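Long-range contact in protein secretion chaperonin CsaA (Picrophilus torridus, PDB 5ZDI), which probably binds tRNA through an OB-type fold and may act as a chaperone in protein secretion: residues 65-70 with 79-84. Residues are numbered along the deposited sequence; the frame is centred on the assembly and turned at random.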
ATOM      1  N   ALA A  65       6.353  -2.046   1.971  1.00 15.57           N
ATOM      2  CA  ALA A  65       7.180  -2.701   0.969  1.00 13.97           C
ATOM      3  C   ALA A  65       6.812  -4.149   0.722  1.00 15.89           C
ATOM      4  O   ALA A  65       6.363  -4.861   1.632  1.00 15.61           O
ATOM      5  CB  ALA A  65       8.639  -2.607   1.369  1.00 15.15           C
ATOM      6  N   VAL A  66       7.102  -4.584  -0.517  1.00 16.65           N
ATOM      7  CA  VAL A  66       7.055  -5.966  -0.883  1.00 16.55           C
ATOM      8  C   VAL A  66       8.349  -6.621  -0.414  1.00 16.73           C
ATOM      9  O   VAL A  66       9.437  -6.167  -0.826  1.00 16.05           O
ATOM     10  CB  VAL A  66       6.919  -6.165  -2.383  1.00 16.73           C
ATOM     11  CG1 VAL A  66       6.952  -7.713  -2.587  1.00 19.03           C
ATOM     12  CG2 VAL A  66       5.624  -5.570  -2.878  1.00 17.44           C
ATOM     13  N   VAL A  67       8.249  -7.701   0.397  1.00 17.77           N
ATOM     14  CA  VAL A  67       9.451  -8.261   0.993  1.00 18.70           C
ATOM     15  C   VAL A  67       9.889  -9.651   0.501  1.00 18.59           C
ATOM     16  O   VAL A  67      10.955 -10.119   0.898  1.00 20.50           O
ATOM     17  CB  VAL A  67       9.346  -8.317   2.558  1.00 19.80           C
ATOM     18  CG1 VAL A  67       9.151  -6.890   3.094  1.00 18.69           C
ATOM     19  CG2 VAL A  67       8.286  -9.344   2.998  1.00 18.24           C
ATOM     20  N   ASN A  68       9.141 -10.213  -0.414  1.00 18.72           N
ATOM     21  CA  ASN A  68       9.425 -11.571  -0.952  1.00 20.74           C
ATOM     22  C   ASN A  68       9.708 -11.639  -2.418  1.00 21.86           C
ATOM     23  O   ASN A  68       9.497 -12.689  -3.080  1.00 22.50           O
ATOM     24  CB  ASN A  68       8.281 -12.510  -0.536  1.00 20.58           C
ATOM     25  CG  ASN A  68       6.944 -12.210  -1.199  1.00 20.95           C
ATOM     26  OD1 ASN A  68       6.604 -11.050  -1.517  1.00 18.61           O
ATOM     27  ND2 ASN A  68       6.124 -13.284  -1.401  1.00 19.92           N
ATOM     28  N   PHE A  69      10.203 -10.548  -2.973  1.00 19.73           N
ATOM     29  CA  PHE A  69      10.781 -10.588  -4.310  1.00 19.94           C
ATOM     30  C   PHE A  69      12.229 -11.165  -4.254  1.00 21.96           C
ATOM     31  O   PHE A  69      12.921 -10.995  -3.216  1.00 19.82           O
ATOM     32  CB  PHE A  69      10.935  -9.201  -4.892  1.00 19.58           C
ATOM     33  CG  PHE A  69       9.658  -8.508  -5.342  1.00 19.40           C
ATOM     34  CD1 PHE A  69       8.641  -9.172  -6.015  1.00 21.22           C
ATOM     35  CD2 PHE A  69       9.511  -7.130  -5.154  1.00 20.70           C
ATOM     36  CE1 PHE A  69       7.517  -8.505  -6.447  1.00 21.10           C
ATOM     37  CE2 PHE A  69       8.418  -6.458  -5.666  1.00 20.87           C
ATOM     38  CZ  PHE A  69       7.444  -7.127  -6.293  1.00 20.34           C
ATOM     39  N   PRO A  70      12.707 -11.720  -5.386  1.00 21.45           N
ATOM     40  CA  PRO A  70      14.103 -11.986  -5.561  1.00 22.31           C
ATOM     41  C   PRO A  70      14.943 -10.706  -5.478  1.00 23.28           C
ATOM     42  O   PRO A  70      14.494  -9.649  -5.875  1.00 20.85           O
ATOM     43  CB  PRO A  70      14.188 -12.582  -6.972  1.00 22.90           C
ATOM     44  CG  PRO A  70      12.801 -12.824  -7.429  1.00 24.96           C
ATOM     45  CD  PRO A  70      11.937 -11.947  -6.630  1.00 22.53           C
ATOM     46  N   SER A  79      19.058  -4.342  -4.305  1.00 18.33           N
ATOM     47  CA  SER A  79      17.789  -3.850  -3.799  1.00 18.70           C
ATOM     48  C   SER A  79      16.979  -5.093  -3.437  1.00 17.85           C
ATOM     49  O   SER A  79      16.632  -5.886  -4.308  1.00 20.77           O
ATOM     50  CB  SER A  79      17.084  -3.017  -4.799  1.00 17.91           C
ATOM     51  OG  SER A  79      15.894  -2.496  -4.226  1.00 20.21           O
ATOM     52  N   GLU A  80      16.635  -5.191  -2.163  1.00 18.57           N
ATOM     53  CA  GLU A  80      16.032  -6.395  -1.575  1.00 17.82           C
ATOM     54  C   GLU A  80      14.549  -6.319  -1.421  1.00 16.14           C
ATOM     55  O   GLU A  80      13.901  -7.357  -1.237  1.00 17.47           O
ATOM     56  CB  GLU A  80      16.627  -6.706  -0.258  1.00 18.85           C
ATOM     57  CG  GLU A  80      18.107  -7.062  -0.373  1.00 19.37           C
ATOM     58  CD  GLU A  80      18.797  -7.154   1.011  1.00 21.19           C
ATOM     59  OE1 GLU A  80      18.787  -6.196   1.837  1.00 19.28           O
ATOM     60  OE2 GLU A  80      19.421  -8.224   1.263  1.00 25.99           O
ATOM     61  N   VAL A  81      14.031  -5.094  -1.351  1.00 15.98           N
ATOM     62  CA  VAL A  81      12.545  -4.875  -1.214  1.00 15.74           C
ATOM     63  C   VAL A  81      12.125  -3.713  -2.128  1.00 15.68           C
ATOM     64  O   VAL A  81      12.948  -2.886  -2.506  1.00 15.35           O
ATOM     65  CB  VAL A  81      12.111  -4.528   0.224  1.00 15.02           C
ATOM     66  CG1 VAL A  81      12.429  -5.664   1.192  1.00 15.51           C
ATOM     67  CG2 VAL A  81      12.744  -3.228   0.710  1.00 16.42           C
ATOM     68  N   LEU A  82      10.826  -3.667  -2.426  1.00 16.01           N
ATOM     69  CA  LEU A  82      10.229  -2.607  -3.255  1.00 15.83           C
ATOM     70  C   LEU A  82       9.380  -1.768  -2.313  1.00 15.19           C
ATOM     71  O   LEU A  82       8.367  -2.291  -1.772  1.00 14.47           O
ATOM     72  CB  LEU A  82       9.322  -3.197  -4.332  1.00 17.58           C
ATOM     73  CG  LEU A  82       8.539  -2.196  -5.229  1.00 18.64           C
ATOM     74  CD1 LEU A  82       9.500  -1.362  -6.057  1.00 22.11           C
ATOM     75  CD2 LEU A  82       7.424  -2.876  -5.960  1.00 18.06           C
ATOM     76  N   VAL A  83       9.730  -0.508  -2.194  1.00 15.09           N
ATOM     77  CA  VAL A  83       8.990   0.439  -1.400  1.00 16.55           C
ATOM     78  C   VAL A  83       7.820   0.974  -2.256  1.00 16.17           C
ATOM     79  O   VAL A  83       8.039   1.325  -3.408  1.00 17.14           O
ATOM     80  CB  VAL A  83       9.861   1.563  -0.934  1.00 17.53           C
ATOM     81  CG1 VAL A  83       9.052   2.582  -0.091  1.00 19.69           C
ATOM     82  CG2 VAL A  83      10.940   0.998  -0.057  1.00 18.67           C
ATOM     83  N   LEU A  84       6.604   0.996  -1.709  1.00 15.26           N
ATOM     84  CA  LEU A  84       5.414   1.304  -2.532  1.00 14.96           C
ATOM     85  C   LEU A  84       5.130   2.751  -2.474  1.00 15.09           C
ATOM     86  O   LEU A  84       5.074   3.355  -1.362  1.00 16.11           O
ATOM     87  CB  LEU A  84       4.193   0.544  -2.055  1.00 15.79           C
ATOM     88  CG  LEU A  84       4.457  -0.984  -2.213  1.00 16.59           C
ATOM     89  CD1 LEU A  84       3.164  -1.661  -1.819  1.00 20.04           C
ATOM     90  CD2 LEU A  84       4.964  -1.330  -3.579  1.00 16.83           C
TER
HETATM   91  O   HOH W   1      11.179  -8.042  -1.843  1.00 18.33           O
HETATM   92  O   HOH W   2      13.555  -9.119   1.193  1.00 35.40           O
HETATM   93  O   HOH W   3      15.058  -9.604  -2.154  1.00 21.47           O
HETATM   94  O   HOH W   4      13.996  -7.010  -4.692  1.00 20.16           O
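The OB-fold domain of this tRNA-binding-domain protein pairs strands 62-66 and 77-88 within its curled antiparallel sheet, and V66 and L82 form the last hydrogen-bonded pair before the two strands part. V66 N donates to L82 O over 2.9 Å, tilted 19° out of the carbonyl plane, whereas the return bond from L82 N to V66 O is longer, 3.3 Å, but lies on an in-plane lone pair. A65 faces V83 in the neighbouring non-hydrogen-bonded pair, with both side chains on the same face of the sheet, where A65 CB also meets V81 CB at 4.1 Å. Beyond V66 the backbones diverge, illustrating how water can carry on a ladder that direct bonds abandon. One water donates to both V66 O and E80 O and accepts from F69 N, its three bonds joining V66 and F69 to E80 across the gap; another donates to P70 O and S79 O. V67 and V81 lie side by side, their CG1 methyls 4.0 Å apart.

On the opposite face, F69 turns back against V66 and L82. With CG anti to its carbonyl carbon (chi1 -73°), its ring lies under V66 CG1, which sits over the ring centre 3.5 Å from the plane. The second subunit extends this apolar patch: its Y4 stacks on F69, and its F7 packs against both F69 and L82, so the loop residue F69 and L82 of strand 77-88 also take part in the subunit contact. L82 meets the ring at its edge rather than its face, with CB in the ring plane 3.6 Å from F69 CE2 and CD2 3.7 Å from that same carbon.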